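Local coordinates for 2-hydroxyhepta-2,4-diene-1,7-dioate isomerase (Corynebacterium glutamicum, PDB 4DBF), which belongs to the fumarylacetoacetate hydrolase family, binds magnesium, and probably works as a lyase such as an oxaloacetate decarboxylase or as an isomerase, at residues 24-27 and 32-35. Residues are numbered along the deposited sequence; the frame is centred on the assembly and turned at random.
Sequences GRIA and MCFC
G24 and I26 pair with C35 and C33 as the two antiparallel hydrogen-bonded pairs here, each exchanging two backbone N-H...O hydrogen bonds: G24 N reaches C35 O at 2.9 Å, and I26 N reaches C33 O at 3.0 Å. Between and beyond them, R25 faces F34 and A27 faces M32 as non-hydrogen-bonded pairs, where CA-H...O contacts such as M32 CA to I26 O (3.2 Å) fill in. On the face that carries R25, A27, M32 and F34, R25 packs its aliphatic part on the F34 ring. R25 CG lies over one face of the F34 ring, 3.3 Å from CE1, and CD continues toward the CE1-CZ side. A bend at chi3 (79°) then turns the chain, and R25 NH2 ends 3.7 Å from M32 SD. The guanidinium plane is inclined 64° to the phenyl ring, and NH1 is hydrogen-bonded to A76 O. These are the two arms of a β hairpin, strands 22-28 and 31-38, in the N-terminal part of the chain, with strand 73-75 flanking the first arm and strand 48-52 the second. The other face is apolar and sulfur-rich. I26 CG1 touches C33 SG at 3.7 Å, while I26 CG2 meets C35 SG at 3.9 Å. With chi1 at 49°, CG1 sits between backbone N and carbonyl carbon, and CD1 reaches both sulfurs. A49 of strand 48-52 packs against I26 and C35 on this side.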
# COMPACT_ATOMS: atom_id res chain seq x y z
N GLY A 24 -21.05 0.78 8.68
CA GLY A 24 -20.87 0.67 7.27
C GLY A 24 -20.62 2.00 6.62
O GLY A 24 -20.58 3.00 7.25
N ARG A 25 -20.46 1.94 5.33
CA ARG A 25 -20.46 3.09 4.49
C ARG A 25 -21.54 2.84 3.45
O ARG A 25 -21.68 1.76 2.95
CB ARG A 25 -19.14 3.26 3.81
CG ARG A 25 -18.14 4.08 4.51
CD ARG A 25 -16.80 4.09 3.76
NE ARG A 25 -16.80 4.98 2.65
CZ ARG A 25 -16.67 4.62 1.37
NH1 ARG A 25 -16.52 3.41 1.01
NH2 ARG A 25 -16.71 5.53 0.45
N ILE A 26 -22.28 3.87 3.15
CA ILE A 26 -23.34 3.77 2.20
C ILE A 26 -23.36 4.89 1.18
O ILE A 26 -22.95 5.95 1.44
CB ILE A 26 -24.72 3.72 2.89
CG1 ILE A 26 -24.88 4.82 3.92
CG2 ILE A 26 -24.97 2.36 3.50
CD1 ILE A 26 -26.29 4.93 4.44
N ALA A 27 -23.91 4.59 0.02
CA ALA A 27 -24.30 5.57 -0.93
C ALA A 27 -25.80 5.75 -0.79
O ALA A 27 -26.53 4.81 -0.70
CB ALA A 27 -23.94 5.15 -2.31
N MET A 32 -22.68 10.02 -0.01
CA MET A 32 -22.13 8.96 0.81
C MET A 32 -21.91 9.36 2.23
O MET A 32 -21.55 10.45 2.49
CB MET A 32 -20.77 8.58 0.30
CG MET A 32 -20.75 7.88 -1.00
SD MET A 32 -19.06 7.60 -1.54
CE MET A 32 -19.45 6.58 -2.91
N CYS A 33 -22.02 8.40 3.11
CA CYS A 33 -21.73 8.63 4.49
C CYS A 33 -21.37 7.35 5.20
O CYS A 33 -21.56 6.30 4.69
CB CYS A 33 -22.91 9.29 5.19
SG CYS A 33 -24.40 8.30 5.18
N PHE A 34 -20.81 7.50 6.38
CA PHE A 34 -20.73 6.48 7.38
C PHE A 34 -22.06 6.33 8.10
O PHE A 34 -22.79 7.25 8.25
CB PHE A 34 -19.63 6.77 8.39
CG PHE A 34 -18.26 6.50 7.87
CD1 PHE A 34 -17.81 5.22 7.77
CD2 PHE A 34 -17.46 7.53 7.45
CE1 PHE A 34 -16.56 4.97 7.28
CE2 PHE A 34 -16.20 7.28 6.96
CZ PHE A 34 -15.76 6.00 6.88
N CYS A 35 -22.34 5.12 8.52
CA CYS A 35 -23.56 4.80 9.18
C CYS A 35 -23.46 3.61 10.11
O CYS A 35 -22.55 2.84 10.07
CB CYS A 35 -24.61 4.48 8.17
SG CYS A 35 -24.34 2.93 7.33